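Long-range contacts in Hit-like protein involved in cell-cycle regulation (Bartonella henselae, PDB 3LB5), which probably binds purine nucleotides and cleaves nucleoside phosphoramidates or related substrates, as HINT-type histidine triad proteins do, and has a proposed role in cell-cycle regulation: residues V51-D56 against T65-K70; P86-V91 against L124-I129; S73-D78 against Q111-A116; P59-H64 against I128-E133. One frame throughout, in Å; residues are numbered along the deposited sequence.

Contact 1 (V51-D56 against T65-K70)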
loop_
_atom_site.group_PDB
_atom_site.type_symbol
_atom_site.label_atom_id
_atom_site.label_comp_id
_atom_site.label_asym_id
_atom_site.label_seq_id
_atom_site.Cartn_x
_atom_site.Cartn_y
_atom_site.Cartn_z
ATOM N N VAL B 51 7.813 -13.155 -6.605
ATOM C CA VAL B 51 6.959 -12.915 -5.432
ATOM C C VAL B 51 6.253 -14.155 -4.959
ATOM O O VAL B 51 6.085 -15.118 -5.711
ATOM C CB VAL B 51 5.849 -11.838 -5.700
ATOM C CG1 VAL B 51 6.403 -10.584 -6.362
ATOM C CG2 VAL B 51 4.727 -12.408 -6.535
ATOM N N ILE B 52 5.784 -14.097 -3.719
ATOM C CA ILE B 52 4.951 -15.125 -3.169
ATOM C C ILE B 52 3.785 -14.431 -2.525
ATOM O O ILE B 52 3.973 -13.445 -1.833
ATOM C CB ILE B 52 5.669 -15.952 -2.090
ATOM C CG1 ILE B 52 6.976 -16.554 -2.620
ATOM C CG2 ILE B 52 4.758 -17.081 -1.629
ATOM C CD1 ILE B 52 7.848 -17.134 -1.497
ATOM N N ALA B 53 2.588 -14.953 -2.776
ATOM C CA ALA B 53 1.381 -14.495 -2.098
ATOM C C ALA B 53 0.844 -15.640 -1.282
ATOM O O ALA B 53 0.728 -16.763 -1.779
ATOM C CB ALA B 53 0.320 -13.991 -3.111
ATOM N N PHE B 54 0.492 -15.358 -0.031
ATOM C CA PHE B 54 0.193 -16.417 0.910
ATOM C C PHE B 54 -0.762 -15.889 1.987
ATOM O O PHE B 54 -0.892 -14.684 2.183
ATOM C CB PHE B 54 1.493 -16.999 1.519
ATOM C CG PHE B 54 2.314 -15.989 2.294
ATOM C CD1 PHE B 54 2.183 -15.885 3.688
ATOM C CD2 PHE B 54 3.230 -15.155 1.640
ATOM C CE1 PHE B 54 2.950 -14.954 4.432
ATOM C CE2 PHE B 54 4.002 -14.208 2.377
ATOM C CZ PHE B 54 3.855 -14.113 3.783
ATOM N N MET B 55 -1.466 -16.807 2.621
ATOM C CA MET B 55 -2.477 -16.456 3.599
ATOM C C MET B 55 -1.843 -15.931 4.878
ATOM O O MET B 55 -0.881 -16.520 5.396
ATOM C CB MET B 55 -3.362 -17.674 3.901
ATOM C CG MET B 55 -4.012 -18.320 2.658
ATOM S SD MET B 55 -4.786 -17.122 1.553
ATOM C CE MET B 55 -6.108 -16.561 2.643
ATOM N N ASP B 56 -2.379 -14.817 5.381
ATOM C CA ASP B 56 -2.030 -14.349 6.716
ATOM C C ASP B 56 -2.630 -15.320 7.743
ATOM O O ASP B 56 -3.824 -15.624 7.675
ATOM C CB ASP B 56 -2.594 -12.929 6.930
ATOM C CG ASP B 56 -2.013 -12.234 8.163
ATOM O OD1 ASP B 56 -1.818 -12.885 9.211
ATOM O OD2 ASP B 56 -1.753 -11.015 8.097
ATOM N N THR B 65 -4.679 -11.737 2.635
ATOM C CA THR B 65 -3.516 -12.282 1.944
ATOM C C THR B 65 -2.338 -11.317 2.058
ATOM O O THR B 65 -2.520 -10.077 2.088
ATOM C CB THR B 65 -3.852 -12.527 0.459
ATOM O OG1 THR B 65 -5.051 -13.307 0.358
ATOM C CG2 THR B 65 -2.696 -13.263 -0.288
ATOM N N LEU B 66 -1.131 -11.896 2.116
ATOM C CA LEU B 66 0.097 -11.119 2.127
ATOM C C LEU B 66 0.844 -11.322 0.813
ATOM O O LEU B 66 0.876 -12.435 0.273
ATOM C CB LEU B 66 0.987 -11.550 3.298
ATOM C CG LEU B 66 0.349 -11.469 4.679
ATOM C CD1 LEU B 66 1.346 -11.881 5.759
ATOM C CD2 LEU B 66 -0.146 -10.067 4.918
ATOM N N VAL B 67 1.458 -10.259 0.308
ATOM C CA VAL B 67 2.304 -10.394 -0.902
ATOM C C VAL B 67 3.717 -9.939 -0.535
ATOM O O VAL B 67 3.888 -8.839 0.017
ATOM C CB VAL B 67 1.789 -9.525 -2.052
ATOM C CG1 VAL B 67 2.822 -9.446 -3.208
ATOM C CG2 VAL B 67 0.457 -10.085 -2.593
ATOM N N ILE B 68 4.707 -10.803 -0.799
ATOM C CA ILE B 68 6.117 -10.459 -0.507
ATOM C C ILE B 68 7.006 -10.622 -1.734
ATOM O O ILE B 68 6.775 -11.527 -2.550
ATOM C CB ILE B 68 6.746 -11.317 0.666
ATOM C CG1 ILE B 68 6.807 -12.815 0.319
ATOM C CG2 ILE B 68 6.058 -11.062 2.018
ATOM C CD1 ILE B 68 7.538 -13.655 1.443
ATOM N N PRO B 69 8.073 -9.795 -1.835
ATOM C CA PRO B 69 9.127 -10.115 -2.790
ATOM C C PRO B 69 9.943 -11.337 -2.302
ATOM O O PRO B 69 10.069 -11.580 -1.105
ATOM C CB PRO B 69 9.989 -8.853 -2.777
ATOM C CG PRO B 69 9.840 -8.348 -1.337
ATOM C CD PRO B 69 8.436 -8.653 -0.962
ATOM N N LYS B 70 10.511 -12.087 -3.230
ATOM C CA LYS B 70 11.417 -13.157 -2.862
ATOM C C LYS B 70 12.781 -12.523 -2.562
ATOM O O LYS B 70 13.593 -13.084 -1.800
ATOM C CB LYS B 70 11.518 -14.158 -4.011
ATOM C CG LYS B 70 10.302 -15.067 -4.135
ATOM C CD LYS B 70 10.507 -16.069 -5.265
ATOM C CE LYS B 70 9.451 -17.179 -5.202
ATOM N NZ LYS B 70 9.518 -18.129 -6.348
#
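Val-51 meets the other strand with its backbone: its CA lies 3.2 Å from Ile-68 O, a CA-H...O contact, while its branched side chain points away and packs on Ala-90 of helix 81-101. At Ile-52 the backbone pairs both ways with Ile-68, the Ile-68 N to Ile-52 O bond being 2.9 Å long and almost straight. Ile-52 also lays CG1 across the aliphatic part of Lys-70, whose CE is 3.6 Å away and whose NZ forms a salt bridge with Glu-47. Ala-53 sits on the opposite face of the sheet, its methyl CB 3.9 Å from Val-67 CG2. At Phe-54 a chi1 of 61° sets CG between the backbone N and the carbonyl carbon and turns the ring over the second strand: Leu-66 CB stands over one face, a CH-pi contact 4.1 Å from the centroid, and Phe-54 CE2 meets Ile-68 CD1 at 3.7 Å. The Phe-54 and Leu-66 backbones form the second reciprocal pair. Met-55 bends its thioether back so that SD packs near Thr-65 OG1, a hydroxyl hydrogen-bonded to Gly-63 O. Asp-56 closes the run with OD2 3.7 Å from Leu-66 CD2, while its OD1 accepts from Met-58 N. Beta-branched and aromatic residues suit such buried strands; this antiparallel beta hairpin lies in the middle of the HIT-domain sheet, its Asp-56 end bordering a bound ligand of unknown identity.

Contact 2 (P86-V91 against L124-I129); sequences PVIKAV and LHFHII
Contact between aliphatic groups and an aromatic ring dominates here, with Phe-126 of the strand set against Val-87, Ile-88 and Val-91 of the helix. Val-91 comes at the base of the ring: its CG2 is 3.7 Å from Phe-126 CG and makes an off-centre CH-pi contact, 30° from the ring normal. One helical turn earlier, Val-87 CG1 reaches the CD2-CE2 side, 3.6 Å from Phe-126 CE2; a chi1 of 168° swings that methyl away from its own backbone N and toward the ring. Both valines are small and branched, which lets the bulky phenyl ring approach the helix surface. Ile-88 adds a looser touch, CD1 to Phe-126 CE1 at 4.5 Å, and its counterpart Ile-88 of the second subunit also packs on Phe-126.

The helix packs on one face of the antiparallel sheet, as in the alpha+beta HIT fold, and runs nearly parallel to the strand, the axes of the two short segments 9° apart and 10.2 Å at closest approach. The histidine triad signature spans the start of this strand: His-123 and His-125 come before it, His-127 on it. Phe-126 and Ile-128 turn to the helix, whereas His-125 and His-127 turn to the other face.

Purely aliphatic contact is thinner: Val-91 CG1 stands 4.3 Å from Ile-128 CG1. Val-91 packs in addition on Leu-76 of the second subunit.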
loop_
_atom_site.group_PDB
_atom_site.type_symbol
_atom_site.label_atom_id
_atom_site.label_comp_id
_atom_site.label_asym_id
_atom_site.label_seq_id
_atom_site.Cartn_x
_atom_site.Cartn_y
_atom_site.Cartn_z
ATOM N N PRO B 86 7.269 -6.092 -10.044
ATOM C CA PRO B 86 6.531 -7.348 -9.902
ATOM C C PRO B 86 5.725 -7.437 -8.612
ATOM O O PRO B 86 4.712 -8.125 -8.587
ATOM C CB PRO B 86 7.629 -8.424 -9.945
ATOM C CG PRO B 86 8.864 -7.724 -9.607
ATOM C CD PRO B 86 8.709 -6.351 -10.234
ATOM N N VAL B 87 6.158 -6.757 -7.552
ATOM C CA VAL B 87 5.376 -6.757 -6.294
ATOM C C VAL B 87 4.017 -6.088 -6.499
ATOM O O VAL B 87 2.987 -6.669 -6.180
ATOM C CB VAL B 87 6.150 -6.139 -5.102
ATOM C CG1 VAL B 87 5.222 -5.874 -3.872
ATOM C CG2 VAL B 87 7.323 -7.103 -4.683
ATOM N N ILE B 88 4.019 -4.885 -7.061
ATOM C CA ILE B 88 2.775 -4.137 -7.195
ATOM C C ILE B 88 1.837 -4.800 -8.209
ATOM O O ILE B 88 0.618 -4.792 -8.022
ATOM C CB ILE B 88 3.021 -2.632 -7.516
ATOM C CG1 ILE B 88 1.775 -1.810 -7.149
ATOM C CG2 ILE B 88 3.389 -2.407 -8.993
ATOM C CD1 ILE B 88 1.385 -1.890 -5.686
ATOM N N LYS B 89 2.395 -5.378 -9.272
ATOM C CA LYS B 89 1.595 -6.155 -10.219
ATOM C C LYS B 89 0.840 -7.286 -9.516
ATOM O O LYS B 89 -0.355 -7.511 -9.765
ATOM C CB LYS B 89 2.469 -6.689 -11.355
ATOM C CG LYS B 89 1.851 -7.831 -12.164
ATOM C CD LYS B 89 2.504 -7.989 -13.544
ATOM C CE LYS B 89 3.911 -8.563 -13.430
ATOM N NZ LYS B 89 4.482 -8.844 -14.795
ATOM N N ALA B 90 1.549 -7.999 -8.641
ATOM C CA ALA B 90 0.969 -9.117 -7.914
ATOM C C ALA B 90 -0.025 -8.607 -6.854
ATOM O O ALA B 90 -1.065 -9.219 -6.620
ATOM C CB ALA B 90 2.094 -9.944 -7.281
ATOM N N VAL B 91 0.285 -7.478 -6.216
ATOM C CA VAL B 91 -0.684 -6.832 -5.301
ATOM C C VAL B 91 -2.016 -6.515 -6.041
ATOM O O VAL B 91 -3.097 -6.709 -5.484
ATOM C CB VAL B 91 -0.106 -5.539 -4.692
ATOM C CG1 VAL B 91 -1.165 -4.726 -3.913
ATOM C CG2 VAL B 91 1.090 -5.855 -3.779
ATOM N N LEU B 124 9.714 -6.894 3.482
ATOM C CA LEU B 124 8.683 -6.151 2.727
ATOM C C LEU B 124 7.434 -7.011 2.504
ATOM O O LEU B 124 7.523 -8.080 1.955
ATOM C CB LEU B 124 9.223 -5.631 1.375
ATOM C CG LEU B 124 8.259 -4.832 0.463
ATOM C CD1 LEU B 124 7.609 -3.619 1.167
ATOM C CD2 LEU B 124 8.977 -4.401 -0.813
ATOM N N HIS B 125 6.287 -6.569 3.000
ATOM C CA HIS B 125 5.035 -7.232 2.680
ATOM C C HIS B 125 3.891 -6.242 2.531
ATOM O O HIS B 125 3.791 -5.287 3.309
ATOM C CB HIS B 125 4.680 -8.316 3.710
ATOM C CG HIS B 125 4.557 -7.819 5.124
ATOM N ND1 HIS B 125 5.642 -7.380 5.851
ATOM C CD2 HIS B 125 3.488 -7.743 5.960
ATOM C CE1 HIS B 125 5.246 -7.025 7.068
ATOM N NE2 HIS B 125 3.946 -7.249 7.165
ATOM N N PHE B 126 3.026 -6.486 1.539
ATOM C CA PHE B 126 1.742 -5.777 1.399
ATOM C C PHE B 126 0.603 -6.638 1.950
ATOM O O PHE B 126 0.540 -7.847 1.696
ATOM C CB PHE B 126 1.456 -5.433 -0.067
ATOM C CG PHE B 126 2.291 -4.299 -0.602
ATOM C CD1 PHE B 126 1.707 -3.071 -0.872
ATOM C CD2 PHE B 126 3.655 -4.471 -0.869
ATOM C CE1 PHE B 126 2.479 -2.010 -1.366
ATOM C CE2 PHE B 126 4.438 -3.418 -1.380
ATOM C CZ PHE B 126 3.838 -2.183 -1.626
ATOM N N HIS B 127 -0.257 -6.019 2.752
ATOM C CA HIS B 127 -1.515 -6.625 3.184
ATOM C C HIS B 127 -2.610 -6.397 2.144
ATOM O O HIS B 127 -2.835 -5.249 1.693
ATOM C CB HIS B 127 -1.994 -5.983 4.500
ATOM C CG HIS B 127 -1.082 -6.209 5.647
ATOM N ND1 HIS B 127 -1.158 -7.342 6.435
ATOM C CD2 HIS B 127 -0.101 -5.441 6.176
ATOM C CE1 HIS B 127 -0.244 -7.271 7.390
ATOM N NE2 HIS B 127 0.407 -6.126 7.259
ATOM N N ILE B 128 -3.310 -7.474 1.776
ATOM C CA ILE B 128 -4.508 -7.359 0.928
ATOM C C ILE B 128 -5.725 -7.873 1.711
ATOM O O ILE B 128 -5.862 -9.077 1.970
ATOM C CB ILE B 128 -4.382 -8.080 -0.434
ATOM C CG1 ILE B 128 -3.264 -7.468 -1.291
ATOM C CG2 ILE B 128 -5.663 -7.899 -1.245
ATOM C CD1 ILE B 128 -1.940 -8.093 -1.135
ATOM N N ILE B 129 -6.575 -6.936 2.122
ATOM C CA ILE B 129 -7.659 -7.237 3.055
ATOM C C ILE B 129 -9.032 -6.966 2.443
ATOM O O ILE B 129 -9.366 -5.814 2.124
ATOM C CB ILE B 129 -7.503 -6.462 4.402
ATOM C CG1 ILE B 129 -6.063 -6.560 4.937
ATOM C CG2 ILE B 129 -8.563 -6.927 5.436
ATOM C CD1 ILE B 129 -5.794 -5.689 6.154
#

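Contact 3 (S73-D78 against Q111-A116); sequences SRNLLD and QFNEAA
Arg-74 and Glu-114 meet end-on in a two-pronged salt bridge. NH1 of Arg-74 reaches Glu-114 OE2 at 2.8 Å and its NH2 reaches OE1 at 3.0 Å, both nearly straight and each using the syn lone pair of its oxygen. The two groups lie 14° from coplanar, so the guanidinium edge matches the carboxylate. Asn-75 then brings a third donor: its ND2 lies 2.9 Å from Glu-114 OE2, coming from above the carboxylate plane.

Beside this charged pair, Leu-76 N donates to Asn-113 OD1 at 2.9 Å, approaching nearly in line with the carbonyl bond. The same oxygen takes Gln-111 NE2 from above its plane, and Asn-113 ND2 donates in return to Gln-111 OE1, so the two amides steady one another. That ND2 also reaches Ile-107 O of the second subunit. Leu-76 lays its CB 3.5 Å from Gln-111 OE1.

One shell out, the loop shapes itself round Asp-78, whose carboxylate accepts Arg-74 N on OD2 (2.8 Å) and Asn-75 N on OD1. Asn-75 OD1 accepts from Leu-77 N, forming an Asx turn, while chi1 at 58° leaves its ND2 facing Glu-114; asparagine suits a place needing both an acceptor and a donor. Gln-119 ties both sides, donating to Arg-74 O and accepting from Glu-114 N. With three N-H groups on its two oxygens, Glu-114 is probably held as the anion, and the loop is pinned to the strand end that continues the sheet into the second subunit.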
loop_
_atom_site.group_PDB
_atom_site.type_symbol
_atom_site.label_atom_id
_atom_site.label_comp_id
_atom_site.label_asym_id
_atom_site.label_seq_id
_atom_site.Cartn_x
_atom_site.Cartn_y
_atom_site.Cartn_z
ATOM N N SER B 73 14.260 -7.308 1.494
ATOM C CA SER B 73 14.522 -5.968 2.026
ATOM C C SER B 73 13.700 -5.868 3.297
ATOM O O SER B 73 12.718 -6.596 3.453
ATOM C CB SER B 73 14.169 -4.842 1.029
ATOM O OG SER B 73 12.786 -4.775 0.747
ATOM N N ARG B 74 14.106 -5.001 4.218
ATOM C CA ARG B 74 13.360 -4.843 5.475
ATOM C C ARG B 74 11.939 -4.332 5.228
ATOM O O ARG B 74 11.001 -4.727 5.924
ATOM C CB ARG B 74 14.083 -3.864 6.407
ATOM C CG ARG B 74 15.435 -4.413 6.927
ATOM C CD ARG B 74 16.118 -3.484 7.884
ATOM N NE ARG B 74 15.391 -3.280 9.130
ATOM C CZ ARG B 74 14.620 -2.231 9.416
ATOM N NH1 ARG B 74 14.430 -1.246 8.530
ATOM N NH2 ARG B 74 14.035 -2.162 10.617
ATOM N N ASN B 75 11.807 -3.416 4.271
ATOM C CA ASN B 75 10.509 -2.785 3.993
ATOM C C ASN B 75 10.558 -2.041 2.664
ATOM O O ASN B 75 11.384 -2.375 1.810
ATOM C CB ASN B 75 10.031 -1.914 5.185
ATOM C CG ASN B 75 11.003 -0.811 5.558
ATOM O OD1 ASN B 75 11.645 -0.207 4.709
ATOM N ND2 ASN B 75 11.067 -0.503 6.842
ATOM N N LEU B 76 9.678 -1.055 2.460
ATOM C CA LEU B 76 9.619 -0.348 1.169
ATOM C C LEU B 76 10.812 0.571 0.933
ATOM O O LEU B 76 11.260 0.765 -0.210
ATOM C CB LEU B 76 8.323 0.492 1.084
ATOM C CG LEU B 76 8.003 1.088 -0.295
ATOM C CD1 LEU B 76 7.476 0.005 -1.168
ATOM C CD2 LEU B 76 6.982 2.188 -0.184
ATOM N N LEU B 77 11.289 1.161 2.020
ATOM C CA LEU B 77 12.340 2.187 2.014
ATOM C C LEU B 77 13.691 1.669 1.503
ATOM O O LEU B 77 14.404 2.396 0.810
ATOM C CB LEU B 77 12.508 2.766 3.423
ATOM C CG LEU B 77 11.240 3.267 4.142
ATOM C CD1 LEU B 77 11.514 3.427 5.633
ATOM C CD2 LEU B 77 10.787 4.584 3.555
ATOM N N ASP B 78 14.027 0.421 1.832
ATOM C CA ASP B 78 15.320 -0.161 1.412
ATOM C C ASP B 78 15.216 -1.147 0.243
ATOM O O ASP B 78 16.220 -1.727 -0.161
ATOM C CB ASP B 78 16.042 -0.823 2.602
ATOM C CG ASP B 78 15.273 -2.010 3.179
ATOM O OD1 ASP B 78 14.037 -2.025 3.093
ATOM O OD2 ASP B 78 15.902 -2.925 3.750
ATOM N N GLN B 111 0.725 -1.174 3.749
ATOM C CA GLN B 111 2.128 -1.540 3.761
ATOM C C GLN B 111 2.814 -0.743 4.880
ATOM O O GLN B 111 2.732 0.493 4.915
ATOM C CB GLN B 111 2.762 -1.313 2.389
ATOM C CG GLN B 111 4.213 -1.896 2.273
ATOM C CD GLN B 111 5.267 -0.932 2.768
ATOM O OE1 GLN B 111 5.176 0.272 2.536
ATOM N NE2 GLN B 111 6.257 -1.447 3.489
ATOM N N PHE B 112 3.443 -1.471 5.796
ATOM C CA PHE B 112 4.009 -0.872 7.020
ATOM C C PHE B 112 5.519 -0.820 7.070
ATOM O O PHE B 112 6.201 -1.827 6.836
ATOM C CB PHE B 112 3.483 -1.568 8.281
ATOM C CG PHE B 112 1.975 -1.618 8.368
ATOM C CD1 PHE B 112 1.205 -0.488 8.104
ATOM C CD2 PHE B 112 1.337 -2.797 8.713
ATOM C CE1 PHE B 112 -0.188 -0.533 8.179
ATOM C CE2 PHE B 112 -0.066 -2.859 8.793
ATOM C CZ PHE B 112 -0.826 -1.717 8.522
ATOM N N ASN B 113 6.041 0.368 7.364
ATOM C CA ASN B 113 7.472 0.585 7.489
ATOM C C ASN B 113 7.874 1.011 8.897
ATOM O O ASN B 113 7.616 2.134 9.299
ATOM C CB ASN B 113 7.949 1.634 6.477
ATOM C CG ASN B 113 7.553 1.284 5.068
ATOM O OD1 ASN B 113 8.220 0.479 4.418
ATOM N ND2 ASN B 113 6.440 1.843 4.598
ATOM N N GLU B 114 8.533 0.096 9.608
ATOM C CA GLU B 114 9.090 0.298 10.958
ATOM C C GLU B 114 8.081 0.045 12.077
ATOM O O GLU B 114 6.869 -0.003 11.835
ATOM C CB GLU B 114 9.810 1.655 11.134
ATOM C CG GLU B 114 10.898 1.980 10.071
ATOM C CD GLU B 114 12.004 0.942 9.980
ATOM O OE1 GLU B 114 12.268 0.245 10.987
ATOM O OE2 GLU B 114 12.621 0.830 8.894
ATOM N N ALA B 115 8.621 -0.132 13.283
ATOM C CA ALA B 115 7.857 -0.320 14.523
ATOM C C ALA B 115 6.734 0.691 14.699
ATOM O O ALA B 115 5.614 0.321 15.045
ATOM C CB ALA B 115 8.791 -0.273 15.740
ATOM N N ALA B 116 7.035 1.963 14.465
ATOM C CA ALA B 116 6.032 3.018 14.642
ATOM C C ALA B 116 4.861 2.923 13.651
ATOM O O ALA B 116 3.798 3.479 13.912
ATOM C CB ALA B 116 6.686 4.408 14.602
#

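Contact 4 (P59-H64 against I128-E133); sequences PQAPGH and IIPRME
His-64 and Ile-129 run side by side because their first torsions send both side chains the same way: at chi1 180° the imidazole extends opposite the backbone N, and at -47° Ile-129 CG1 lies beside its own N, under the ring. Ile-129 CG1 therefore sits over the centre of one face of the His-64 ring, 3.7 Å from its centroid and 9° from the normal, a well-centred CH-pi contact. Ile-129 CD1 runs on past the ring to Gln-60 OE1 at 3.6 Å, and its other branch, CG2, rests 4.0 Å from Ala-61 CB.

The turn itself leans on Pro-130. Pro-62 O comes within 3.2 Å of Pro-130 CG, a tight fit, and Ala-61 CB touches Pro-130 O at 3.4 Å; the small methyl lets the turn come close to the Pro-130 carbonyl. Ala-61 to His-64 form a type II beta turn with proline and glycine at its corners. Pro-62 suits the first corner, and Gly-63, with a positive phi, suits the second, where a CB would press on the carbonyl O before it. Beyond the turn, His-64 CA points to Ile-128 O at 3.4 Å as a CA-H...O contact.

What fixes the ring's rotation is Gln-60 N, which donates in the ring plane to His-64 ND1 at 2.9 Å. Since ND1 is an acceptor, the proton of a neutral ring would be on NE2, which is hydrogen-bonded to His-127 ND1. The packing thus probably holds His-64 as a second-shell residue that orients His-127 of the triad signature.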
loop_
_atom_site.group_PDB
_atom_site.type_symbol
_atom_site.label_atom_id
_atom_site.label_comp_id
_atom_site.label_asym_id
_atom_site.label_seq_id
_atom_site.Cartn_x
_atom_site.Cartn_y
_atom_site.Cartn_z
ATOM N N PRO B 59 -5.639 -13.525 10.348
ATOM C CA PRO B 59 -6.212 -12.567 9.392
ATOM C C PRO B 59 -7.124 -11.547 10.065
ATOM O O PRO B 59 -7.785 -11.862 11.063
ATOM C CB PRO B 59 -7.027 -13.461 8.451
ATOM C CG PRO B 59 -7.405 -14.630 9.284
ATOM C CD PRO B 59 -6.209 -14.873 10.177
ATOM N N GLN B 60 -7.146 -10.336 9.519
ATOM C CA GLN B 60 -8.059 -9.296 10.000
ATOM C C GLN B 60 -9.440 -9.437 9.374
ATOM O O GLN B 60 -10.392 -8.806 9.826
ATOM C CB GLN B 60 -7.483 -7.909 9.718
ATOM C CG GLN B 60 -6.202 -7.609 10.481
ATOM C CD GLN B 60 -5.622 -6.262 10.108
ATOM O OE1 GLN B 60 -4.548 -6.182 9.517
ATOM N NE2 GLN B 60 -6.332 -5.194 10.451
ATOM N N ALA B 61 -9.538 -10.255 8.327
ATOM C CA ALA B 61 -10.808 -10.628 7.696
ATOM C C ALA B 61 -10.561 -11.916 6.923
ATOM O O ALA B 61 -9.421 -12.176 6.526
ATOM C CB ALA B 61 -11.312 -9.508 6.758
ATOM N N PRO B 62 -11.605 -12.737 6.704
ATOM C CA PRO B 62 -11.317 -13.993 5.999
ATOM C C PRO B 62 -10.849 -13.737 4.570
ATOM O O PRO B 62 -11.416 -12.889 3.867
ATOM C CB PRO B 62 -12.664 -14.725 6.015
ATOM C CG PRO B 62 -13.414 -14.104 7.177
ATOM C CD PRO B 62 -13.014 -12.663 7.141
ATOM N N GLY B 63 -9.788 -14.430 4.168
ATOM C CA GLY B 63 -9.180 -14.202 2.849
ATOM C C GLY B 63 -8.013 -13.211 2.798
ATOM O O GLY B 63 -7.421 -12.995 1.731
ATOM N N HIS B 64 -7.708 -12.609 3.944
ATOM C CA HIS B 64 -6.581 -11.660 4.128
ATOM C C HIS B 64 -5.285 -12.336 3.652
ATOM O O HIS B 64 -4.881 -13.386 4.185
ATOM C CB HIS B 64 -6.516 -11.300 5.622
ATOM C CG HIS B 64 -5.420 -10.345 6.021
ATOM N ND1 HIS B 64 -5.406 -9.755 7.264
ATOM C CD2 HIS B 64 -4.314 -9.889 5.380
ATOM C CE1 HIS B 64 -4.335 -8.986 7.382
ATOM N NE2 HIS B 64 -3.652 -9.053 6.255
ATOM N N ILE B 128 -3.310 -7.474 1.776
ATOM C CA ILE B 128 -4.508 -7.359 0.928
ATOM C C ILE B 128 -5.725 -7.873 1.711
ATOM O O ILE B 128 -5.862 -9.077 1.970
ATOM C CB ILE B 128 -4.382 -8.080 -0.434
ATOM C CG1 ILE B 128 -3.264 -7.468 -1.291
ATOM C CG2 ILE B 128 -5.663 -7.899 -1.245
ATOM C CD1 ILE B 128 -1.940 -8.093 -1.135
ATOM N N ILE B 129 -6.575 -6.936 2.122
ATOM C CA ILE B 129 -7.659 -7.237 3.055
ATOM C C ILE B 129 -9.032 -6.966 2.443
ATOM O O ILE B 129 -9.366 -5.814 2.124
ATOM C CB ILE B 129 -7.503 -6.462 4.402
ATOM C CG1 ILE B 129 -6.063 -6.560 4.937
ATOM C CG2 ILE B 129 -8.563 -6.927 5.436
ATOM C CD1 ILE B 129 -5.794 -5.689 6.154
ATOM N N PRO B 130 -9.853 -8.022 2.306
ATOM C CA PRO B 130 -11.225 -7.778 1.886
ATOM C C PRO B 130 -12.080 -7.077 2.950
ATOM O O PRO B 130 -11.965 -7.347 4.165
ATOM C CB PRO B 130 -11.764 -9.185 1.596
ATOM C CG PRO B 130 -10.955 -10.101 2.433
ATOM C CD PRO B 130 -9.628 -9.426 2.718
ATOM N N ARG B 131 -12.919 -6.158 2.485
ATOM C CA ARG B 131 -13.798 -5.399 3.368
ATOM C C ARG B 131 -15.233 -5.707 3.014
ATOM O O ARG B 131 -15.541 -6.018 1.867
ATOM C CB ARG B 131 -13.551 -3.897 3.213
ATOM C CG ARG B 131 -12.093 -3.494 3.471
ATOM C CD ARG B 131 -11.689 -3.889 4.876
ATOM N NE ARG B 131 -12.473 -3.147 5.854
ATOM C CZ ARG B 131 -12.103 -1.968 6.348
ATOM N NH1 ARG B 131 -10.949 -1.410 5.956
ATOM N NH2 ARG B 131 -12.865 -1.358 7.239
ATOM N N MET B 132 -16.095 -5.657 4.017
ATOM C CA MET B 132 -17.538 -5.758 3.796
ATOM C C MET B 132 -18.149 -4.519 4.382
ATOM O O MET B 132 -17.686 -4.024 5.415
ATOM C CB MET B 132 -18.121 -6.993 4.481
ATOM C CG MET B 132 -17.568 -8.322 3.974
ATOM S SD MET B 132 -17.911 -8.619 2.226
ATOM C CE MET B 132 -17.332 -10.310 2.059
ATOM N N GLU B 133 -19.184 -4.009 3.720
ATOM C CA GLU B 133 -19.892 -2.827 4.190
ATOM C C GLU B 133 -20.330 -3.030 5.638
ATOM O O GLU B 133 -20.926 -4.059 5.972
ATOM C CB GLU B 133 -21.089 -2.533 3.281
#

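In the fold
All four contacts lie in one HIT domain and reach the same antiparallel sheet, ordered 44-47, 51-55, 65-69, 126-131, 106-113. Contact 1, the central hairpin, closes before contacts 2 and 3 open, whereas its segments alternate with those of contact 4. Contact 2 lays helix 81-101 on the sheet, its centre about 7 Å from that of contact 1. Contacts 2 and 4 share Ile-128 and Ile-129 of strand 126-131, with centres about 14 Å apart. Contact 3 is nested in the loop closed by contact 4, about 22 Å away between centres. Contacts 2, 3 and 4 also touch the second subunit, so strand 126-131, carrying His-127 of the triad, is held in the sheet and at the dimer interface.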